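Local structure of ABC transporter substrate binding protein (Ribose) (Agrobacterium vitis, 5DKV) at residues A[88-93]-A[112-117]; A[148-153]-A[184-189]. The protein probably serves as the sugar-binding component of an ABC transporter, and holds alpha-D-tagatopyranose in the cleft between its two lobes. All coordinates share one frame; numbering follows the deposited sequence.

Contact 1 (A[88-93]-A[112-117]); sequences ILIAPT and MITVDT. With T6T (alpha-D-tagatopyranose), chain E.
Strands 87-90 and 112-115, the two parallel strands of a beta-alpha-beta unit whose crossover is helix 99-107, pair here through Ile88, Leu89 and Ile90 against Met112, Ile113 and Thr114. Ile113 bonds to the residues flanking Leu89: its N donates to Ile88 O (3.0 Å) and its O accepts from Ile90 N (3.1 Å). Val115 N then reaches Ile90 O at 2.9 Å. Leu89 and Ile113 lie side by side on one sheet face, CD2 of Leu89 against CB of Ile113 at 3.7 Å; Ile90 and Met112 face helix 99-107. In this periplasmic binding protein fold the C-terminal strand ends line the sugar cleft, and after Ile90 and Val115 both chains turn into loops. There Thr117, its OG1 set between backbone N and carbonyl carbon (chi1 54°), gives its hydroxyl proton to Pro92 O at 2.7 Å, its side chain running antiparallel to the proline ring. The neighbouring Asp116 extends its carboxylate to tagatose with CG anti to its N (chi1 -176°): OD1 accepts from O4 and OD2 from O5 of the sugar, each at 2.7 Å. Asp254, Asp39, Arg178, Thr174, Gln274 and Asn228 also hydrogen-bond the sugar.

Contact 2 (A[148-153]-A[184-189]); sequences IAARSL and SEMAKH
The carboxylate of Glu185 is gripped through both oxygens, OE2 by Arg151 NH1 across the contact and OE1 by His189 NE2 from its own segment. It lies where helix 142-156 packs beside the C-terminal end of helix 173-186, two helices of the periplasmic binding protein fold. The salt bridge from Arg151 NH1 to Glu185 OE2 measures 3.0 Å but is bent, with 139° at the hydrogen. The guanidinium meets OE2 from above the carboxylate plane, and the two flat groups stand nearly perpendicular, 87° apart. The imidazole bond is straighter: His189 NE2 lies 2.8 Å from Glu185 OE1, which sits in the ring plane and offers its anti lone pair. Its other nitrogen, ND1, bonds Asp159, so the ring is held at both nitrogens and its rotation is fixed; two acidic partners would be expected to favour a protonated imidazole. A type I turn from Met186 to His189, closed by His189 N to Met186 O, carries the ring back to the glutamate.

The rest of the contact is mostly aliphatic, around Ala150. Glu185 CG, anti to the backbone N (chi1 172°), rests on Ala150 CB at 3.5 Å; the bend at chi2 then turns the carboxyl carbon CD to Arg151 CG at 3.4 Å. The small alanine lets the backbones approach, its CA being 6.1 Å from that of Met186. Phe182 of helix 173-186 also touches Ala150 and Leu153, while Met186 rests on Ile192 and Val194 of strand 192-199. Bent at chi2, Met186 passes its sulfur by Ala150 CB and ends with CE 3.3 Å from Ala150 O and 4.2 Å from Leu153 CB.

Both segments of contact 1 precede those of contact 2 in the chain, and the two contacts lie on opposite sides of the chain's centre, their own centres about 29 Å apart and their nearest atoms about 15 Å apart. Contact 1 pairs neighbouring strands of the sheet; contact 2 joins two helices, one of which touches strands 249-253 and 270-273 and the other strand 192-199. Helix 173-186 connects them: its first turn brings Ser173 and Thr174 against Thr117 and Asp116 of contact 1, whereas its last turn packs on helix 142-156 in contact 2. The sugar is reached by the loop after strand 112-115 in one lobe and by Thr174 and Arg178 of helix 173-186 in the other.

Contact 1 (A[88-93]-A[112-117])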
ATOM      1  N   ILE A  88      -3.801 -11.960  15.095  1.00  9.79           N
ATOM      2  CA  ILE A  88      -2.723 -11.352  14.302  1.00 11.58           C
ATOM      3  C   ILE A  88      -3.288 -10.616  13.105  1.00  6.76           C
ATOM      4  O   ILE A  88      -4.078 -11.172  12.330  1.00 10.00           O
ATOM      5  CB  ILE A  88      -1.709 -12.414  13.789  1.00 13.31           C
ATOM      6  CG1 ILE A  88      -0.993 -13.063  14.968  1.00 12.63           C
ATOM      7  CG2 ILE A  88      -0.701 -11.798  12.793  1.00 12.50           C
ATOM      8  CD1 ILE A  88      -0.288 -14.385  14.632  1.00 14.03           C
ATOM      9  N   LEU A  89      -2.907  -9.350  12.984  1.00  8.32           N
ATOM     10  CA  LEU A  89      -3.046  -8.589  11.758  1.00  9.15           C
ATOM     11  C   LEU A  89      -1.681  -8.571  11.063  1.00  7.49           C
ATOM     12  O   LEU A  89      -0.674  -8.243  11.694  1.00  9.15           O
ATOM     13  CB  LEU A  89      -3.481  -7.166  12.051  1.00  6.09           C
ATOM     14  CG  LEU A  89      -4.696  -6.976  12.974  1.00 10.92           C
ATOM     15  CD1 LEU A  89      -5.010  -5.501  13.149  1.00  7.57           C
ATOM     16  CD2 LEU A  89      -5.919  -7.649  12.442  1.00 14.77           C
ATOM     17  N   ILE A  90      -1.624  -8.926   9.785  1.00  5.90           N
ATOM     18  CA  ILE A  90      -0.349  -8.924   9.094  1.00  7.63           C
ATOM     19  C   ILE A  90      -0.496  -8.480   7.638  1.00  5.99           C
ATOM     20  O   ILE A  90      -1.483  -8.770   6.958  1.00  6.13           O
ATOM     21  CB  ILE A  90       0.312 -10.325   9.156  1.00  7.96           C
ATOM     22  CG1 ILE A  90       1.632 -10.335   8.386  1.00 10.91           C
ATOM     23  CG2 ILE A  90      -0.620 -11.344   8.579  1.00  8.22           C
ATOM     24  CD1 ILE A  90       2.489 -11.558   8.686  1.00  8.55           C
ATOM     25  N   ALA A  91       0.502  -7.746   7.172  1.00  6.90           N
ATOM     26  CA  ALA A  91       0.630  -7.445   5.768  1.00  7.56           C
ATOM     27  C   ALA A  91       1.704  -8.381   5.169  1.00  8.92           C
ATOM     28  O   ALA A  91       2.913  -8.080   5.241  1.00  8.21           O
ATOM     29  CB  ALA A  91       1.007  -5.981   5.558  1.00  8.66           C
ATOM     30  N   PRO A  92       1.288  -9.548   4.644  1.00 10.19           N
ATOM     31  CA  PRO A  92       2.279 -10.532   4.168  1.00  9.87           C
ATOM     32  C   PRO A  92       3.081  -9.983   3.021  1.00 12.84           C
ATOM     33  O   PRO A  92       2.506  -9.350   2.148  1.00 11.03           O
ATOM     34  CB  PRO A  92       1.427 -11.724   3.716  1.00 10.47           C
ATOM     35  CG  PRO A  92       0.058 -11.108   3.387  1.00 10.76           C
ATOM     36  CD  PRO A  92      -0.098 -10.004   4.409  1.00 11.55           C
ATOM     37  N   THR A  93       4.386 -10.219   3.037  1.00 10.25           N
ATOM     38  CA  THR A  93       5.262  -9.705   2.004  1.00  9.24           C
ATOM     39  C   THR A  93       5.412 -10.632   0.810  1.00 13.95           C
ATOM     40  O   THR A  93       6.183 -10.346  -0.093  1.00 17.83           O
ATOM     41  CB  THR A  93       6.674  -9.414   2.580  1.00 10.92           C
ATOM     42  OG1 THR A  93       7.129 -10.547   3.333  1.00 15.08           O
ATOM     43  CG2 THR A  93       6.635  -8.189   3.462  1.00 14.41           C
ATOM     44  N   MET A 112      -6.496 -14.698  12.343  1.00 11.80           N
ATOM     45  CA  MET A 112      -5.745 -13.663  11.646  1.00 11.15           C
ATOM     46  C   MET A 112      -6.520 -13.005  10.532  1.00  8.78           C
ATOM     47  O   MET A 112      -7.486 -13.551   9.981  1.00 11.38           O
ATOM     48  CB  MET A 112      -4.462 -14.235  11.078  1.00 16.16           C
ATOM     49  CG  MET A 112      -4.714 -15.183   9.939  1.00 14.58           C
ATOM     50  SD  MET A 112      -3.186 -15.954   9.463  1.00 16.33           S
ATOM     51  CE  MET A 112      -2.949 -17.044  10.862  1.00 17.26           C
ATOM     52  N   ILE A 113      -6.080 -11.787  10.248  1.00  8.29           N
ATOM     53  CA  ILE A 113      -6.597 -10.939   9.201  1.00  9.95           C
ATOM     54  C   ILE A 113      -5.403 -10.414   8.415  1.00  8.95           C
ATOM     55  O   ILE A 113      -4.392 -10.043   9.036  1.00  9.01           O
ATOM     56  CB  ILE A 113      -7.412  -9.773   9.812  1.00  8.86           C
ATOM     57  CG1 ILE A 113      -8.700 -10.323  10.413  1.00  7.86           C
ATOM     58  CG2 ILE A 113      -7.721  -8.678   8.789  1.00  9.65           C
ATOM     59  CD1 ILE A 113      -9.541  -9.299  11.171  1.00 14.24           C
ATOM     60  N   THR A 114      -5.471 -10.379   7.084  1.00  9.46           N
ATOM     61  CA  THR A 114      -4.383  -9.728   6.352  1.00  9.32           C
ATOM     62  C   THR A 114      -4.853  -8.313   5.961  1.00  8.71           C
ATOM     63  O   THR A 114      -6.010  -8.057   5.596  1.00  7.34           O
ATOM     64  CB  THR A 114      -3.864 -10.542   5.127  1.00  7.92           C
ATOM     65  OG1 THR A 114      -4.810 -10.531   4.053  1.00  8.36           O
ATOM     66  CG2 THR A 114      -3.570 -11.972   5.521  1.00  8.54           C
ATOM     67  N   VAL A 115      -3.937  -7.386   6.155  1.00  7.08           N
ATOM     68  CA  VAL A 115      -4.149  -5.977   5.891  1.00  6.88           C
ATOM     69  C   VAL A 115      -3.191  -5.576   4.783  1.00  8.45           C
ATOM     70  O   VAL A 115      -2.040  -6.015   4.765  1.00  7.28           O
ATOM     71  CB  VAL A 115      -3.932  -5.103   7.169  1.00  7.76           C
ATOM     72  CG1 VAL A 115      -5.062  -5.335   8.184  1.00  9.51           C
ATOM     73  CG2 VAL A 115      -2.567  -5.370   7.845  1.00  8.56           C
ATOM     74  N   ASP A 116      -3.693  -4.758   3.853  1.00  8.76           N
ATOM     75  CA  ASP A 116      -2.944  -4.228   2.694  1.00  7.31           C
ATOM     76  C   ASP A 116      -2.725  -5.280   1.607  1.00 10.07           C
ATOM     77  O   ASP A 116      -3.273  -5.170   0.499  1.00  9.79           O
ATOM     78  CB  ASP A 116      -1.607  -3.623   3.139  1.00  8.36           C
ATOM     79  CG  ASP A 116      -0.857  -2.980   2.000  1.00  9.60           C
ATOM     80  OD1 ASP A 116      -1.506  -2.302   1.160  1.00 10.44           O
ATOM     81  OD2 ASP A 116       0.388  -3.142   1.974  1.00  8.61           O
ATOM     82  N   THR A 117      -1.950  -6.305   1.947  1.00 10.08           N
ATOM     83  CA  THR A 117      -1.606  -7.399   1.053  1.00  9.61           C
ATOM     84  C   THR A 117      -2.308  -8.690   1.473  1.00 11.62           C
ATOM     85  O   THR A 117      -2.875  -8.758   2.565  1.00  8.53           O
ATOM     86  CB  THR A 117      -0.109  -7.641   1.066  1.00 11.31           C
ATOM     87  OG1 THR A 117       0.301  -7.828   2.428  1.00  8.46           O
ATOM     88  CG2 THR A 117       0.617  -6.452   0.459  1.00 11.43           C
TER
HETATM   89  O3  T6T E 401       1.966   1.340  -1.095  1.00  7.37           O
HETATM   90  C3  T6T E 401       2.085   0.871   0.241  1.00  5.80           C
HETATM   91  C4  T6T E 401       1.475  -0.460   0.335  1.00  6.86           C
HETATM   92  O4  T6T E 401       0.040  -0.359   0.009  1.00  8.07           O
HETATM   93  C5  T6T E 401       2.152  -1.404  -0.559  1.00  7.27           C
HETATM   94  O5  T6T E 401       1.650  -2.741  -0.395  1.00  9.02           O
HETATM   95  C6  T6T E 401       3.635  -1.512  -0.250  1.00  7.69           C
HETATM   96  O6  T6T E 401       4.234  -0.184  -0.300  1.00  9.00           O
HETATM   97  C2  T6T E 401       3.577   0.742   0.605  1.00  6.42           C
HETATM   98  O2  T6T E 401       3.649   0.297   1.938  1.00  9.14           O
HETATM   99  C1  T6T E 401       4.370   1.974   0.420  1.00  9.55           C
HETATM  100  O1  T6T E 401       3.902   3.024   1.206  1.00  8.79           O

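Contact 2 (A[148-153]-A[184-189])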
ATOM      1  N   ILE A 148      -7.335   4.744 -11.554  1.00 10.95           N
ATOM      2  CA  ILE A 148      -7.358   6.166 -11.167  1.00 11.44           C
ATOM      3  C   ILE A 148      -6.043   6.874 -11.483  1.00 12.66           C
ATOM      4  O   ILE A 148      -6.033   7.978 -12.050  1.00 12.65           O
ATOM      5  CB  ILE A 148      -7.687   6.328  -9.655  1.00 10.61           C
ATOM      6  CG1 ILE A 148      -9.145   5.937  -9.419  1.00 13.23           C
ATOM      7  CG2 ILE A 148      -7.416   7.765  -9.173  1.00 17.84           C
ATOM      8  CD1 ILE A 148      -9.577   5.899  -7.929  1.00 21.01           C
ATOM      9  N   ALA A 149      -4.929   6.246 -11.135  1.00 13.49           N
ATOM     10  CA  ALA A 149      -3.628   6.785 -11.491  1.00 10.90           C
ATOM     11  C   ALA A 149      -3.495   7.001 -12.994  1.00 10.15           C
ATOM     12  O   ALA A 149      -2.958   8.006 -13.431  1.00 13.39           O
ATOM     13  CB  ALA A 149      -2.538   5.891 -10.998  1.00 11.10           C
ATOM     14  N   ALA A 150      -3.991   6.059 -13.792  1.00  9.34           N
ATOM     15  CA  ALA A 150      -3.884   6.186 -15.246  1.00 11.75           C
ATOM     16  C   ALA A 150      -4.707   7.355 -15.775  1.00 10.19           C
ATOM     17  O   ALA A 150      -4.239   8.129 -16.636  1.00 13.08           O
ATOM     18  CB  ALA A 150      -4.311   4.909 -15.914  1.00 10.78           C
ATOM     19  N   ARG A 151      -5.944   7.473 -15.289  1.00 13.42           N
ATOM     20  CA  ARG A 151      -6.806   8.562 -15.719  1.00 13.83           C
ATOM     21  C   ARG A 151      -6.221   9.911 -15.319  1.00 12.63           C
ATOM     22  O   ARG A 151      -6.287  10.875 -16.098  1.00 12.52           O
ATOM     23  CB  ARG A 151      -8.230   8.384 -15.157  1.00 15.58           C
ATOM     24  CG  ARG A 151      -8.996   7.235 -15.814  1.00 15.79           C
ATOM     25  CD  ARG A 151     -10.480   7.242 -15.465  1.00 20.01           C
ATOM     26  NE  ARG A 151     -10.761   6.891 -14.073  1.00 19.39           N
ATOM     27  CZ  ARG A 151     -11.007   5.651 -13.631  1.00 23.33           C
ATOM     28  NH1 ARG A 151     -11.003   4.620 -14.465  1.00 26.32           N
ATOM     29  NH2 ARG A 151     -11.269   5.439 -12.345  1.00 23.01           N
ATOM     30  N   SER A 152      -5.629   9.973 -14.126  1.00 11.61           N
ATOM     31  CA  SER A 152      -4.983  11.194 -13.641  1.00 10.98           C
ATOM     32  C   SER A 152      -3.775  11.562 -14.506  1.00 11.68           C
ATOM     33  O   SER A 152      -3.611  12.716 -14.896  1.00 14.61           O
ATOM     34  CB  SER A 152      -4.553  11.042 -12.181  1.00 12.30           C
ATOM     35  OG  SER A 152      -5.673  10.782 -11.339  1.00 17.41           O
ATOM     36  N   LEU A 153      -2.930  10.579 -14.795  1.00 10.73           N
ATOM     37  CA  LEU A 153      -1.753  10.819 -15.622  1.00 11.29           C
ATOM     38  C   LEU A 153      -2.157  11.158 -17.037  1.00 13.74           C
ATOM     39  O   LEU A 153      -1.543  12.020 -17.661  1.00 13.37           O
ATOM     40  CB  LEU A 153      -0.803   9.612 -15.606  1.00 11.58           C
ATOM     41  CG  LEU A 153       0.560   9.811 -16.272  1.00 10.40           C
ATOM     42  CD1 LEU A 153       1.336  10.923 -15.594  1.00 17.09           C
ATOM     43  CD2 LEU A 153       1.362   8.514 -16.259  1.00 12.14           C
ATOM     44  N   SER A 184      -4.544  -1.597 -17.996  1.00 12.95           N
ATOM     45  CA  SER A 184      -5.843  -1.851 -18.608  1.00 15.08           C
ATOM     46  C   SER A 184      -6.565  -0.532 -18.933  1.00 13.06           C
ATOM     47  O   SER A 184      -7.212  -0.396 -19.985  1.00 13.87           O
ATOM     48  CB  SER A 184      -6.702  -2.763 -17.718  1.00 14.50           C
ATOM     49  OG  SER A 184      -6.976  -2.196 -16.458  1.00 20.79           O
ATOM     50  N   GLU A 185      -6.460   0.450 -18.048  1.00 13.63           N
ATOM     51  CA  GLU A 185      -7.043   1.764 -18.325  1.00 11.82           C
ATOM     52  C   GLU A 185      -6.310   2.434 -19.490  1.00 12.63           C
ATOM     53  O   GLU A 185      -6.944   2.932 -20.414  1.00 14.33           O
ATOM     54  CB  GLU A 185      -7.011   2.644 -17.057  1.00 13.01           C
ATOM     55  CG  GLU A 185      -7.409   4.129 -17.253  1.00 16.78           C
ATOM     56  CD  GLU A 185      -8.860   4.367 -17.694  1.00 30.85           C
ATOM     57  OE1 GLU A 185      -9.076   5.221 -18.604  1.00 28.21           O
ATOM     58  OE2 GLU A 185      -9.782   3.742 -17.113  1.00 20.25           O
ATOM     59  N   MET A 186      -4.976   2.422 -19.473  1.00 13.30           N
ATOM     60  CA  MET A 186      -4.234   3.104 -20.536  1.00 14.57           C
ATOM     61  C   MET A 186      -4.511   2.458 -21.893  1.00 15.04           C
ATOM     62  O   MET A 186      -4.426   3.125 -22.929  1.00 14.70           O
ATOM     63  CB  MET A 186      -2.719   3.109 -20.258  1.00 14.14           C
ATOM     64  CG  MET A 186      -2.236   4.115 -19.203  1.00 13.11           C
ATOM     65  SD  MET A 186      -2.952   5.744 -19.535  1.00 14.40           S
ATOM     66  CE  MET A 186      -1.875   6.822 -18.608  1.00 10.80           C
ATOM     67  N   ALA A 187      -4.850   1.174 -21.922  1.00 14.88           N
ATOM     68  CA  ALA A 187      -5.172   0.525 -23.211  1.00 13.27           C
ATOM     69  C   ALA A 187      -6.346   1.196 -23.922  1.00 18.57           C
ATOM     70  O   ALA A 187      -6.541   1.010 -25.132  1.00 19.08           O
ATOM     71  CB  ALA A 187      -5.464  -0.961 -23.002  1.00 16.01           C
ATOM     72  N   LYS A 188      -7.121   1.980 -23.180  1.00 14.75           N
ATOM     73  CA  LYS A 188      -8.266   2.677 -23.744  1.00 14.23           C
ATOM     74  C   LYS A 188      -7.868   4.040 -24.305  1.00 22.24           C
ATOM     75  O   LYS A 188      -8.714   4.774 -24.801  1.00 20.75           O
ATOM     76  CB  LYS A 188      -9.353   2.871 -22.692  1.00 16.21           C
ATOM     77  CG  LYS A 188      -9.925   1.584 -22.142  1.00 17.50           C
ATOM     78  CD  LYS A 188     -10.953   1.894 -21.074  1.00 27.57           C
ATOM     79  CE  LYS A 188     -11.553   0.633 -20.497  1.00 30.66           C
ATOM     80  NZ  LYS A 188     -12.554   0.927 -19.431  1.00 32.15           N
ATOM     81  N   HIS A 189      -6.588   4.383 -24.189  1.00 16.60           N
ATOM     82  CA  HIS A 189      -6.104   5.688 -24.616  1.00 13.73           C
ATOM     83  C   HIS A 189      -5.105   5.533 -25.768  1.00 13.98           C
ATOM     84  O   HIS A 189      -3.925   5.356 -25.532  1.00 15.34           O
ATOM     85  CB  HIS A 189      -5.440   6.405 -23.434  1.00 13.60           C
ATOM     86  CG  HIS A 189      -6.374   6.677 -22.291  1.00 18.62           C
ATOM     87  ND1 HIS A 189      -6.860   7.936 -22.004  1.00 22.25           N
ATOM     88  CD2 HIS A 189      -6.902   5.848 -21.361  1.00 17.66           C
ATOM     89  CE1 HIS A 189      -7.653   7.869 -20.946  1.00 22.23           C
ATOM     90  NE2 HIS A 189      -7.699   6.612 -20.542  1.00 20.69           N
TER